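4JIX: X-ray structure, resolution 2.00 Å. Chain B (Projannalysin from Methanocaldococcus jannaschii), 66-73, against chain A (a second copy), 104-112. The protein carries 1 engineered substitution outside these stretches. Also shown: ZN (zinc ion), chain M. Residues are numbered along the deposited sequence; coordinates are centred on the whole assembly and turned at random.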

# COMPACT_ATOMS: atom_id res chain seq x y z
N HIS B 66 8.35 -11.24 -3.77
CA HIS B 66 9.19 -11.85 -2.74
C HIS B 66 8.93 -11.20 -1.39
O HIS B 66 8.65 -11.89 -0.42
CB HIS B 66 10.68 -11.68 -3.10
CG HIS B 66 11.13 -12.51 -4.26
ND1 HIS B 66 12.35 -12.26 -4.88
CD2 HIS B 66 10.53 -13.55 -4.87
CE1 HIS B 66 12.45 -13.17 -5.84
NE2 HIS B 66 11.38 -13.98 -5.86
N TYR B 67 8.99 -9.85 -1.35
CA TYR B 67 8.77 -9.05 -0.14
C TYR B 67 7.35 -9.29 0.41
O TYR B 67 7.19 -9.44 1.62
CB TYR B 67 8.99 -7.56 -0.44
CG TYR B 67 8.64 -6.60 0.69
CD1 TYR B 67 9.63 -6.08 1.52
CD2 TYR B 67 7.33 -6.20 0.91
CE1 TYR B 67 9.32 -5.18 2.55
CE2 TYR B 67 7.00 -5.32 1.94
CZ TYR B 67 8.00 -4.79 2.74
OH TYR B 67 7.63 -3.91 3.73
N ILE B 68 6.34 -9.31 -0.47
CA ILE B 68 4.94 -9.48 -0.06
C ILE B 68 4.72 -10.88 0.55
O ILE B 68 4.04 -11.00 1.58
CB ILE B 68 4.01 -9.20 -1.28
CG1 ILE B 68 3.97 -7.66 -1.58
CG2 ILE B 68 2.58 -9.74 -1.04
CD1 ILE B 68 3.52 -7.34 -3.02
N ILE B 69 5.23 -11.92 -0.11
CA ILE B 69 5.08 -13.30 0.36
C ILE B 69 5.83 -13.48 1.70
O ILE B 69 5.31 -14.11 2.61
CB ILE B 69 5.52 -14.33 -0.72
CG1 ILE B 69 4.57 -14.25 -1.95
CG2 ILE B 69 5.53 -15.75 -0.15
CD1 ILE B 69 5.16 -14.89 -3.28
N LEU B 70 7.05 -12.94 1.80
CA LEU B 70 7.85 -12.97 3.02
C LEU B 70 7.08 -12.37 4.18
O LEU B 70 7.03 -12.97 5.24
CB LEU B 70 9.19 -12.21 2.84
CG LEU B 70 10.32 -13.01 2.22
CD1 LEU B 70 11.47 -12.09 1.85
CD2 LEU B 70 10.80 -14.12 3.18
N HIS B 71 6.47 -11.20 3.97
CA HIS B 71 5.68 -10.53 5.03
C HIS B 71 4.68 -11.50 5.67
O HIS B 71 4.66 -11.66 6.90
CB HIS B 71 4.90 -9.32 4.46
CG HIS B 71 4.17 -8.52 5.52
ND1 HIS B 71 4.61 -7.27 5.91
CD2 HIS B 71 3.08 -8.84 6.25
CE1 HIS B 71 3.78 -6.86 6.86
NE2 HIS B 71 2.85 -7.78 7.12
N GLU B 72 3.87 -12.16 4.83
CA GLU B 72 2.85 -13.09 5.32
C GLU B 72 3.43 -14.33 5.96
O GLU B 72 2.92 -14.79 6.98
CB GLU B 72 1.93 -13.56 4.17
CG GLU B 72 1.28 -12.47 3.32
CD GLU B 72 0.51 -11.39 4.04
OE1 GLU B 72 -0.01 -11.63 5.16
OE2 GLU B 72 0.45 -10.27 3.49
N LEU B 73 4.46 -14.91 5.33
CA LEU B 73 5.03 -16.16 5.82
C LEU B 73 5.91 -15.96 7.03
O LEU B 73 6.01 -16.89 7.84
CB LEU B 73 5.75 -16.94 4.72
CG LEU B 73 4.87 -17.37 3.53
CD1 LEU B 73 5.68 -18.21 2.55
CD2 LEU B 73 3.58 -18.11 4.01
ZN ZN M . 1.58 -7.82 8.71
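Chain A (104-112) ELKIIQKLI

The C-terminal end of chain A abuts the flank of the chain B helix, with its last residue foremost. Chain A arrives as a helix already under way at Glu A104, its turns held by bonds such as Ile A108 N to Glu A104 O (3.0 Å) and Gln A109 N to Leu A105 O (2.9 Å), and the chain stops at Ile A112, whose N still reaches Ile A108 O at 3.0 Å. The backbones come nearest at this terminus, where the CA atoms of Ile B68 and Ile A112 lie 6.9 Å apart.

Ile A112 covers by far the most surface. Its CA-to-CB bond points toward chain B, with chi1 in the p well and chi2 t, and its branched aliphatic side chain can touch several neighbours at once. Ile A112 CD1 lies 3.9 Å from Tyr B67 CE2, and Ile A112 CG2 lies 4.1 Å from Ile B68 CG2, joining apolar surfaces one helical turn before the metal-binding histidine and its neighbour. The CA-to-CB bond of Tyr B67 points sideways, but its long ring brings apolar carbon to Ile A112; Tyr B67 OH, hydrogen-bonded elsewhere in the structure, is 4.2 Å from Leu A105 CD1.

That histidine, His B71, is the second centre of the contact. His B71 NE2 binds zinc at 2.0 Å from the edge of the ring, so the metal does not occupy the face on which Ile A112 CG1 sits, 4.1 Å from the ring centroid and nearly along the normal, a CH-pi contact. Near the ring plane, Gln A109 OE1 lies 3.5 Å from His B71 CE1, a carbon made somewhat polar by its two nitrogen neighbours.

The terminal carboxylate supplies the polar half of the contact. A water bound to zinc at 2.1 Å donates a hydrogen bond to Ile A112 OXT (2.6 Å), so the chain end reaches the metal through its ligand. The other oxygen, Ile A112 O, is 2.5 Å from Glu B72 OE2; two oxygens this close suggest that one acid group holds a proton, which would ease the repulsion between the groups.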

# COMPACT_ATOMS: atom_id res chain seq x y z
N GLU A 104 3.41 5.70 4.41
CA GLU A 104 3.45 4.75 3.30
C GLU A 104 3.50 3.31 3.81
O GLU A 104 2.85 2.44 3.24
CB GLU A 104 4.64 5.05 2.38
CG GLU A 104 4.39 6.27 1.50
CD GLU A 104 5.57 6.77 0.69
OE1 GLU A 104 6.65 6.15 0.75
OE2 GLU A 104 5.40 7.78 -0.03
N LEU A 105 4.20 3.07 4.94
CA LEU A 105 4.22 1.73 5.52
C LEU A 105 2.83 1.35 6.09
O LEU A 105 2.41 0.19 5.97
CB LEU A 105 5.30 1.59 6.61
CG LEU A 105 5.50 0.16 7.13
CD1 LEU A 105 6.07 -0.76 6.04
CD2 LEU A 105 6.33 0.15 8.39
N LYS A 106 2.10 2.33 6.67
CA LYS A 106 0.75 2.08 7.18
C LYS A 106 -0.18 1.66 6.02
O LYS A 106 -0.96 0.73 6.17
CB LYS A 106 0.19 3.30 7.91
CG LYS A 106 0.90 3.61 9.23
CD LYS A 106 0.27 4.84 9.88
CE LYS A 106 1.05 5.31 11.09
NZ LYS A 106 0.42 6.53 11.69
N ILE A 107 -0.05 2.34 4.86
CA ILE A 107 -0.82 2.03 3.65
C ILE A 107 -0.50 0.60 3.20
O ILE A 107 -1.42 -0.21 2.99
CB ILE A 107 -0.55 3.07 2.53
CG1 ILE A 107 -1.12 4.47 2.95
CG2 ILE A 107 -1.14 2.59 1.16
CD1 ILE A 107 -0.58 5.69 2.10
N ILE A 108 0.78 0.27 3.08
CA ILE A 108 1.20 -1.07 2.65
C ILE A 108 0.61 -2.13 3.59
O ILE A 108 0.04 -3.12 3.11
CB ILE A 108 2.76 -1.16 2.58
CG1 ILE A 108 3.29 -0.30 1.40
CG2 ILE A 108 3.23 -2.62 2.42
CD1 ILE A 108 4.76 0.05 1.44
N GLN A 109 0.70 -1.90 4.91
CA GLN A 109 0.27 -2.88 5.90
C GLN A 109 -1.26 -2.92 6.10
O GLN A 109 -1.76 -3.84 6.74
CB GLN A 109 1.05 -2.72 7.21
CG GLN A 109 2.53 -3.07 6.91
CD GLN A 109 3.54 -3.07 8.05
OE1 GLN A 109 4.62 -3.65 7.92
NE2 GLN A 109 3.25 -2.40 9.15
N LYS A 110 -2.00 -2.05 5.42
CA LYS A 110 -3.46 -2.16 5.35
C LYS A 110 -3.82 -3.19 4.26
O LYS A 110 -4.94 -3.68 4.22
CB LYS A 110 -4.11 -0.79 5.00
CG LYS A 110 -4.25 0.17 6.18
CD LYS A 110 -5.18 -0.30 7.29
CE LYS A 110 -6.64 -0.17 6.95
NZ LYS A 110 -7.49 -0.76 8.02
N LEU A 111 -2.86 -3.47 3.34
CA LEU A 111 -3.11 -4.34 2.18
C LEU A 111 -2.37 -5.66 2.21
O LEU A 111 -2.76 -6.58 1.47
CB LEU A 111 -2.76 -3.57 0.90
CG LEU A 111 -3.48 -2.20 0.76
CD1 LEU A 111 -2.79 -1.33 -0.26
CD2 LEU A 111 -4.93 -2.39 0.41
N ILE A 112 -1.32 -5.77 3.04
CA ILE A 112 -0.55 -7.02 3.23
C ILE A 112 -0.44 -7.28 4.74
O ILE A 112 -0.21 -8.44 5.13
CB ILE A 112 0.85 -7.02 2.53
CG1 ILE A 112 1.86 -6.04 3.19
CG2 ILE A 112 0.72 -6.78 1.02
CD1 ILE A 112 3.35 -6.31 2.81
OXT ILE A 112 -0.55 -6.32 5.53
O HOH W 1 0.53 -6.15 7.92